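Long-range contacts in peptidylprolyl Isomerase (Naegleria fowleri, PDB 6B4P), which probably catalyses the cis-trans isomerisation of peptide bonds preceding proline, as an FKBP-type peptidylprolyl isomerase: residues V83-G89 with I121-W126; P97-G103 with N114-M118. One frame throughout, in Å; residues are numbered along the deposited sequence.

Contact 1 (V83-G89 with I121-W126); sequences VKSMKKG and IELLSW
Leu123, Met86 and Lys88 bury the most surface, of 488 Å² in all. Residues 121-126 end strand 117-126; residues 83-89 begin in helix 77-84, Met86 N donating a hydrogen bond to Val83 O (3.0 Å), and run extended through Met86 and Lys87. Gly89 and Leu124 have the nearest CA atoms (5.1 Å). Leu123 (chi1 t, chi2 p) points toward the loop: its CD1 lies 4.1 Å from Val83 CG1, its CD2 3.7 Å from Lys87 O, and its carbonyl O accepts Gly89 N at 2.7 Å. At Gly89 (phi/psi 82/-7) a CB would jam against the preceding carbonyl. Met86 (m, t, p) curls over the strand, placing CE 3.8 Å from Leu123 CB and 3.2 Å from Ile121 O, and SD 4.1 Å from Ile121 CG2. Lys88 (t, t, m, t) crosses the Trp126 six-membered ring, CE 3.8 Å and NZ 4.6 Å from its centroid, both 22° off the normal: CH-pi plus cation-pi. Waters 2 and 3 approach both Gly89 O (3.1, 2.9 Å) and Glu122 OE2 (2.7, 2.8 Å), with more acceptors than protons. Strands 91-96 and 41-50 flank 117-126: this is the FKBP fold, an antiparallel sheet curled around short helix 77-84.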
ATOM      1  N   VAL A  83       4.698  -2.873   0.319  1.00 13.18           N
ATOM      2  CA  VAL A  83       5.350  -2.560   1.591  1.00 13.51           C
ATOM      3  C   VAL A  83       6.707  -3.256   1.695  1.00 12.30           C
ATOM      4  O   VAL A  83       7.657  -2.680   2.237  1.00 14.37           O
ATOM      5  CB  VAL A  83       4.413  -2.914   2.762  1.00 14.02           C
ATOM      6  CG1 VAL A  83       5.108  -2.687   4.093  1.00 16.93           C
ATOM      7  CG2 VAL A  83       3.148  -2.052   2.686  1.00 14.99           C
ATOM      8  N   LYS A  84       6.844  -4.459   1.132  1.00 14.35           N
ATOM      9  CA  LYS A  84       8.154  -5.108   1.104  1.00 16.45           C
ATOM     10  C   LYS A  84       9.199  -4.234   0.410  1.00 17.22           C
ATOM     11  O   LYS A  84      10.380  -4.275   0.776  1.00 21.67           O
ATOM     12  CB  LYS A  84       8.045  -6.465   0.411  1.00 18.37           C
ATOM     13  N   SER A  85       8.784  -3.428  -0.581  1.00 15.98           N
ATOM     14  CA  SER A  85       9.693  -2.564  -1.327  1.00 17.06           C
ATOM     15  C   SER A  85      10.086  -1.309  -0.569  1.00 17.15           C
ATOM     16  O   SER A  85      10.973  -0.580  -1.032  1.00 18.93           O
ATOM     17  CB  SER A  85       9.070  -2.149  -2.665  1.00 16.56           C
ATOM     18  OG  SER A  85       8.171  -1.055  -2.516  1.00 16.30           O
ATOM     19  N   MET A  86       9.459  -1.037   0.571  1.00 15.71           N
ATOM     20  CA  MET A  86       9.627   0.237   1.255  1.00 13.99           C
ATOM     21  C   MET A  86      10.733   0.176   2.296  1.00 16.87           C
ATOM     22  O   MET A  86      10.975  -0.856   2.924  1.00 20.41           O
ATOM     23  CB  MET A  86       8.320   0.655   1.923  1.00 14.21           C
ATOM     24  CG  MET A  86       7.206   0.952   0.919  1.00 14.50           C
ATOM     25  SD  MET A  86       5.665   1.370   1.733  1.00 14.80           S
ATOM     26  CE  MET A  86       6.017   3.014   2.367  1.00 14.53           C
ATOM     27  N   LYS A  87      11.404   1.306   2.469  1.00 16.13           N
ATOM     28  CA  LYS A  87      12.349   1.482   3.558  1.00 16.09           C
ATOM     29  C   LYS A  87      11.633   2.001   4.801  1.00 17.02           C
ATOM     30  O   LYS A  87      10.547   2.583   4.728  1.00 17.03           O
ATOM     31  CB  LYS A  87      13.458   2.445   3.147  1.00 20.88           C
ATOM     32  CG  LYS A  87      14.295   1.946   1.973  1.00 21.83           C
ATOM     33  CD  LYS A  87      15.282   3.006   1.527  1.00 27.59           C
ATOM     34  CE  LYS A  87      16.088   2.564   0.310  1.00 33.59           C
ATOM     35  NZ  LYS A  87      17.100   3.596  -0.067  1.00 37.95           N
ATOM     36  N   LYS A  88      12.257   1.777   5.957  1.00 16.04           N
ATOM     37  CA  LYS A  88      11.701   2.277   7.209  1.00 16.82           C
ATOM     38  C   LYS A  88      11.444   3.775   7.107  1.00 18.04           C
ATOM     39  O   LYS A  88      12.326   4.540   6.708  1.00 17.03           O
ATOM     40  CB  LYS A  88      12.656   1.978   8.360  1.00 21.11           C
ATOM     41  CG  LYS A  88      12.079   2.271   9.733  1.00 23.29           C
ATOM     42  CD  LYS A  88      13.040   1.850  10.849  1.00 23.06           C
ATOM     43  CE  LYS A  88      13.212   0.336  10.841  1.00 24.85           C
ATOM     44  NZ  LYS A  88      14.036  -0.139  11.997  1.00 31.30           N
ATOM     45  N   GLY A  89      10.226   4.194   7.455  1.00 15.40           N
ATOM     46  CA  GLY A  89       9.870   5.606   7.399  1.00 15.67           C
ATOM     47  C   GLY A  89       9.471   6.134   6.032  1.00 15.66           C
ATOM     48  O   GLY A  89       9.019   7.289   5.938  1.00 16.64           O
ATOM     49  N   ILE A 121       1.034   5.294   1.348  1.00 13.55           N
ATOM     50  CA  ILE A 121       1.390   4.423   2.469  1.00 13.35           C
ATOM     51  C   ILE A 121       2.663   4.948   3.112  1.00 15.27           C
ATOM     52  O   ILE A 121       3.644   5.233   2.416  1.00 15.37           O
ATOM     53  CB  ILE A 121       1.602   2.964   2.029  1.00 13.18           C
ATOM     54  CG1 ILE A 121       0.371   2.429   1.286  1.00 14.81           C
ATOM     55  CG2 ILE A 121       1.935   2.099   3.238  1.00 15.76           C
ATOM     56  CD1 ILE A 121       0.545   0.989   0.812  1.00 15.85           C
ATOM     57  N   GLU A 122       2.639   5.108   4.429  1.00 14.84           N
ATOM     58  CA  GLU A 122       3.827   5.445   5.205  1.00 13.93           C
ATOM     59  C   GLU A 122       4.161   4.231   6.058  1.00 14.52           C
ATOM     60  O   GLU A 122       3.319   3.776   6.841  1.00 14.45           O
ATOM     61  CB  GLU A 122       3.606   6.669   6.089  1.00 15.12           C
ATOM     62  CG  GLU A 122       4.837   7.035   6.892  1.00 17.37           C
ATOM     63  CD  GLU A 122       4.638   8.270   7.751  1.00 26.95           C
ATOM     64  OE1 GLU A 122       3.490   8.746   7.850  1.00 33.72           O
ATOM     65  OE2 GLU A 122       5.631   8.767   8.331  1.00 27.98           O
ATOM     66  N   LEU A 123       5.366   3.695   5.883  1.00 15.03           N
ATOM     67  CA  LEU A 123       5.843   2.561   6.673  1.00 13.91           C
ATOM     68  C   LEU A 123       6.463   3.113   7.951  1.00 16.94           C
ATOM     69  O   LEU A 123       7.593   3.604   7.943  1.00 17.68           O
ATOM     70  CB  LEU A 123       6.843   1.737   5.870  1.00 13.12           C
ATOM     71  CG  LEU A 123       7.447   0.559   6.628  1.00 13.57           C
ATOM     72  CD1 LEU A 123       6.350  -0.318   7.239  1.00 17.26           C
ATOM     73  CD2 LEU A 123       8.337  -0.239   5.712  1.00 16.68           C
ATOM     74  N   LEU A 124       5.729   3.018   9.063  1.00 15.43           N
ATOM     75  CA  LEU A 124       6.145   3.702  10.284  1.00 17.63           C
ATOM     76  C   LEU A 124       7.246   2.951  11.012  1.00 17.59           C
ATOM     77  O   LEU A 124       8.204   3.563  11.498  1.00 21.03           O
ATOM     78  CB  LEU A 124       4.951   3.878  11.219  1.00 20.12           C
ATOM     79  CG  LEU A 124       3.810   4.676  10.601  1.00 22.27           C
ATOM     80  CD1 LEU A 124       2.560   4.511  11.443  1.00 29.36           C
ATOM     81  CD2 LEU A 124       4.207   6.145  10.516  1.00 30.79           C
ATOM     82  N   SER A 125       7.103   1.637  11.122  1.00 16.07           N
ATOM     83  CA  SER A 125       7.953   0.808  11.962  1.00 17.04           C
ATOM     84  C   SER A 125       7.546  -0.633  11.723  1.00 16.54           C
ATOM     85  O   SER A 125       6.553  -0.914  11.048  1.00 16.85           O
ATOM     86  CB  SER A 125       7.801   1.144  13.445  1.00 21.17           C
ATOM     87  OG  SER A 125       6.449   0.948  13.859  1.00 20.94           O
ATOM     88  N   TRP A 126       8.309  -1.544  12.313  1.00 18.37           N
ATOM     89  CA  TRP A 126       7.880  -2.935  12.357  1.00 18.09           C
ATOM     90  C   TRP A 126       8.582  -3.618  13.515  1.00 19.89           C
ATOM     91  O   TRP A 126       9.511  -3.075  14.122  1.00 23.67           O
ATOM     92  CB  TRP A 126       8.156  -3.667  11.039  1.00 17.40           C
ATOM     93  CG  TRP A 126       9.608  -3.787  10.683  1.00 18.35           C
ATOM     94  CD1 TRP A 126      10.499  -4.719  11.146  1.00 21.64           C
ATOM     95  CD2 TRP A 126      10.339  -2.949   9.780  1.00 15.98           C
ATOM     96  NE1 TRP A 126      11.735  -4.518  10.568  1.00 20.28           N
ATOM     97  CE2 TRP A 126      11.658  -3.438   9.727  1.00 17.83           C
ATOM     98  CE3 TRP A 126      10.003  -1.832   9.006  1.00 15.74           C
ATOM     99  CZ2 TRP A 126      12.646  -2.847   8.936  1.00 17.66           C
ATOM    100  CZ3 TRP A 126      10.984  -1.262   8.208  1.00 18.49           C
ATOM    101  CH2 TRP A 126      12.283  -1.756   8.185  1.00 17.71           C
TER
HETATM  102  O   HOH W   1      10.878  -0.295  13.275  1.00 30.32           O
HETATM  103  O   HOH W   2       8.162   7.934   8.879  1.00 37.71           O
HETATM  104  O   HOH W   3       7.388   9.625   6.278  1.00 39.94           O

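Contact 2 (P97-G103 with N114-M118); sequences PSDYAYG and NSTLM
Residues 97-103, following strand 91-96, pass alongside residues 114-118, of which 114-116 lead into strand 117-126 and Leu117 and Met118 begin it, closing the base of a loop that in FKBPs borders the active-site pocket. CA atoms come nearest at Pro97-Thr116 (4.4 Å) and Gly103-Asn114 (5.4 Å), so the two run in opposite directions, the 3-10 turn bulging out between the close points; 315 Å² is buried. Residues 98-100 form this turn, with Ser98 O accepting Ala101 N (2.9 Å) and Gly103 N (2.8 Å), and Pro97 O accepting Tyr100 N (2.8 Å). Ala101 (phi/psi -128/-116) and Gly103 (63/-138) bend the chain back; Asn114 has positive phi as well (64/52).

Apolar contact is confined to one corner. Leu117 (m, t) sets CD1 3.6 Å from Ala101 CB and 3.9 Å from Tyr102 CD1.

Direct polar approach is slight: Ser98 OG (chi1 p) lies 3.0 Å from Asn114 OD1, but its proton has another acceptor within reach. CA-H...O contacts bring Asn114 CA to 3.2 Å from Gly103 O and Ser98 CA to 3.5 Å from Ser115 O.

Three waters bridge the segments, two of them between backbone atoms. Water 4 accepts from Ser98 N (2.8 Å) and lies 2.5 Å from Thr116 OG1; water 5 accepts from Tyr102 N (2.9 Å) and donates to Ser115 O (2.8 Å); water 6 accepts from Ser115 N (3.1 Å) and donates to Gly103 O (2.7 Å).

These bridges make solvent part of the junction, beside the sheet pairing of Leu117 with Ile96.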
ATOM      1  N   PRO A  97      -3.354  -1.997  -9.504  1.00 14.68           N
ATOM      2  CA  PRO A  97      -4.400  -2.563 -10.363  1.00 15.79           C
ATOM      3  C   PRO A  97      -5.278  -3.552  -9.612  1.00 15.31           C
ATOM      4  O   PRO A  97      -4.896  -4.123  -8.585  1.00 14.27           O
ATOM      5  CB  PRO A  97      -3.605  -3.259 -11.482  1.00 18.73           C
ATOM      6  CG  PRO A  97      -2.253  -2.579 -11.468  1.00 19.57           C
ATOM      7  CD  PRO A  97      -2.000  -2.259 -10.029  1.00 14.61           C
ATOM      8  N   SER A  98      -6.486  -3.747 -10.154  1.00 19.20           N
ATOM      9  CA  SER A  98      -7.467  -4.598  -9.494  1.00 17.33           C
ATOM     10  C   SER A  98      -6.944  -6.017  -9.299  1.00 19.16           C
ATOM     11  O   SER A  98      -7.252  -6.652  -8.280  1.00 17.62           O
ATOM     12  CB  SER A  98      -8.779  -4.605 -10.287  1.00 21.17           C
ATOM     13  OG  SER A  98      -8.605  -5.174 -11.571  1.00 23.91           O
ATOM     14  N   ASP A  99      -6.121  -6.512 -10.223  1.00 20.81           N
ATOM     15  CA  ASP A  99      -5.596  -7.857 -10.030  1.00 20.74           C
ATOM     16  C   ASP A  99      -4.510  -7.918  -8.959  1.00 19.57           C
ATOM     17  O   ASP A  99      -4.030  -9.022  -8.660  1.00 24.94           O
ATOM     18  CB  ASP A  99      -5.089  -8.450 -11.356  1.00 25.16           C
ATOM     19  CG  ASP A  99      -4.074  -7.573 -12.066  1.00 28.83           C
ATOM     20  OD1 ASP A  99      -4.162  -6.338 -11.984  1.00 29.88           O
ATOM     21  OD2 ASP A  99      -3.189  -8.135 -12.748  1.00 38.99           O
ATOM     22  N   TYR A 100      -4.118  -6.778  -8.388  1.00 15.41           N
ATOM     23  CA  TYR A 100      -3.277  -6.737  -7.197  1.00 14.83           C
ATOM     24  C   TYR A 100      -4.073  -6.288  -5.981  1.00 15.04           C
ATOM     25  O   TYR A 100      -3.490  -6.056  -4.916  1.00 15.23           O
ATOM     26  CB  TYR A 100      -2.064  -5.814  -7.409  1.00 14.83           C
ATOM     27  CG  TYR A 100      -1.064  -6.326  -8.419  1.00 15.68           C
ATOM     28  CD1 TYR A 100       0.068  -7.022  -8.015  1.00 18.74           C
ATOM     29  CD2 TYR A 100      -1.261  -6.128  -9.782  1.00 15.19           C
ATOM     30  CE1 TYR A 100       0.982  -7.499  -8.946  1.00 22.60           C
ATOM     31  CE2 TYR A 100      -0.356  -6.593 -10.705  1.00 21.46           C
ATOM     32  CZ  TYR A 100       0.759  -7.283 -10.285  1.00 22.67           C
ATOM     33  OH  TYR A 100       1.654  -7.747 -11.220  1.00 27.61           O
ATOM     34  N   ALA A 101      -5.390  -6.125  -6.128  1.00 14.69           N
ATOM     35  CA  ALA A 101      -6.229  -5.650  -5.035  1.00 14.51           C
ATOM     36  C   ALA A 101      -7.394  -6.618  -4.851  1.00 14.74           C
ATOM     37  O   ALA A 101      -7.173  -7.787  -4.523  1.00 18.09           O
ATOM     38  CB  ALA A 101      -6.710  -4.218  -5.300  1.00 16.48           C
ATOM     39  N   TYR A 102      -8.628  -6.170  -5.080  1.00 14.36           N
ATOM     40  CA  TYR A 102      -9.790  -7.014  -4.839  1.00 15.38           C
ATOM     41  C   TYR A 102     -10.361  -7.618  -6.112  1.00 18.39           C
ATOM     42  O   TYR A 102     -11.410  -8.268  -6.059  1.00 17.85           O
ATOM     43  CB  TYR A 102     -10.862  -6.232  -4.077  1.00 15.37           C
ATOM     44  CG  TYR A 102     -10.372  -5.796  -2.714  1.00 13.47           C
ATOM     45  CD1 TYR A 102      -9.983  -4.476  -2.478  1.00 16.30           C
ATOM     46  CD2 TYR A 102     -10.255  -6.706  -1.670  1.00 14.46           C
ATOM     47  CE1 TYR A 102      -9.514  -4.075  -1.235  1.00 17.09           C
ATOM     48  CE2 TYR A 102      -9.792  -6.311  -0.422  1.00 15.73           C
ATOM     49  CZ  TYR A 102      -9.418  -4.998  -0.211  1.00 15.64           C
ATOM     50  OH  TYR A 102      -8.948  -4.604   1.017  1.00 17.48           O
ATOM     51  N   GLY A 103      -9.681  -7.461  -7.244  1.00 18.81           N
ATOM     52  CA  GLY A 103     -10.112  -8.156  -8.445  1.00 18.58           C
ATOM     53  C   GLY A 103     -11.492  -7.715  -8.878  1.00 20.68           C
ATOM     54  O   GLY A 103     -11.825  -6.525  -8.857  1.00 18.43           O
ATOM     55  N   ASN A 114     -14.103  -4.235  -9.434  1.00 20.44           N
ATOM     56  CA  ASN A 114     -13.070  -4.102 -10.467  1.00 16.05           C
ATOM     57  C   ASN A 114     -12.360  -2.744 -10.412  1.00 16.83           C
ATOM     58  O   ASN A 114     -12.191  -2.061 -11.425  1.00 21.63           O
ATOM     59  CB  ASN A 114     -13.660  -4.364 -11.856  1.00 23.59           C
ATOM     60  CG  ASN A 114     -12.599  -4.579 -12.896  1.00 31.07           C
ATOM     61  OD1 ASN A 114     -11.459  -4.919 -12.572  1.00 32.90           O
ATOM     62  ND2 ASN A 114     -12.956  -4.368 -14.156  1.00 30.80           N
ATOM     63  N   SER A 115     -11.877  -2.381  -9.227  1.00 15.75           N
ATOM     64  CA  SER A 115     -11.278  -1.069  -8.995  1.00 16.06           C
ATOM     65  C   SER A 115      -9.754  -1.111  -8.947  1.00 14.55           C
ATOM     66  O   SER A 115      -9.175  -1.840  -8.132  1.00 15.57           O
ATOM     67  CB  SER A 115     -11.768  -0.486  -7.673  1.00 16.05           C
ATOM     68  OG  SER A 115     -13.112  -0.076  -7.747  1.00 17.80           O
ATOM     69  N   THR A 116      -9.116  -0.271  -9.759  1.00 15.56           N
ATOM     70  CA  THR A 116      -7.751   0.156  -9.476  1.00 14.18           C
ATOM     71  C   THR A 116      -7.762   1.005  -8.212  1.00 12.95           C
ATOM     72  O   THR A 116      -8.626   1.865  -8.041  1.00 15.85           O
ATOM     73  CB  THR A 116      -7.192   0.966 -10.653  1.00 14.46           C
ATOM     74  OG1 THR A 116      -7.190   0.165 -11.839  1.00 18.72           O
ATOM     75  CG2 THR A 116      -5.759   1.439 -10.365  1.00 14.87           C
ATOM     76  N   LEU A 117      -6.823   0.755  -7.301  1.00 13.76           N
ATOM     77  CA  LEU A 117      -6.780   1.483  -6.041  1.00 12.79           C
ATOM     78  C   LEU A 117      -5.490   2.275  -5.965  1.00 13.35           C
ATOM     79  O   LEU A 117      -4.419   1.749  -6.288  1.00 15.05           O
ATOM     80  CB  LEU A 117      -6.854   0.544  -4.828  1.00 13.93           C
ATOM     81  CG  LEU A 117      -8.044  -0.410  -4.807  1.00 14.19           C
ATOM     82  CD1 LEU A 117      -7.970  -1.276  -3.573  1.00 16.63           C
ATOM     83  CD2 LEU A 117      -9.365   0.356  -4.857  1.00 16.22           C
ATOM     84  N   MET A 118      -5.589   3.528  -5.522  1.00 11.96           N
ATOM     85  CA  MET A 118      -4.416   4.351  -5.255  1.00 12.96           C
ATOM     86  C   MET A 118      -4.203   4.447  -3.748  1.00 13.53           C
ATOM     87  O   MET A 118      -5.156   4.690  -2.999  1.00 16.06           O
ATOM     88  CB  MET A 118      -4.590   5.749  -5.836  1.00 13.73           C
ATOM     89  CG  MET A 118      -5.082   5.778  -7.275  1.00 14.63           C
ATOM     90  SD  MET A 118      -3.987   4.939  -8.453  1.00 14.62           S
ATOM     91  CE  MET A 118      -2.484   5.890  -8.303  1.00 15.36           C
TER
HETATM   92  O   HOH W   4      -7.371  -2.262 -12.337  1.00 20.50           O
HETATM   93  O   HOH W   5      -9.724  -3.627  -6.059  1.00 16.01           O
HETATM   94  O   HOH W   6     -12.191  -4.543  -7.072  1.00 17.25           O

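Both contacts draw on strand 117-126, contact 1 at its C-terminal end and contact 2 at its start and the residues leading into it. Their centres lie about 21 Å apart on opposite sides of the chain's centre, and along the sequence contact 2 falls within the span between the segments of contact 1. Each is partly buried, but contact 1 reaches further into the core, with four of ten touching residues buried against two of nine. Contact 1 combines apolar packing with a backbone hydrogen bond and a cation-pi pair, with water at its edge; contact 2, between a loop and the start of the strand, has water bridges, CA-H...O contacts and one small apolar corner.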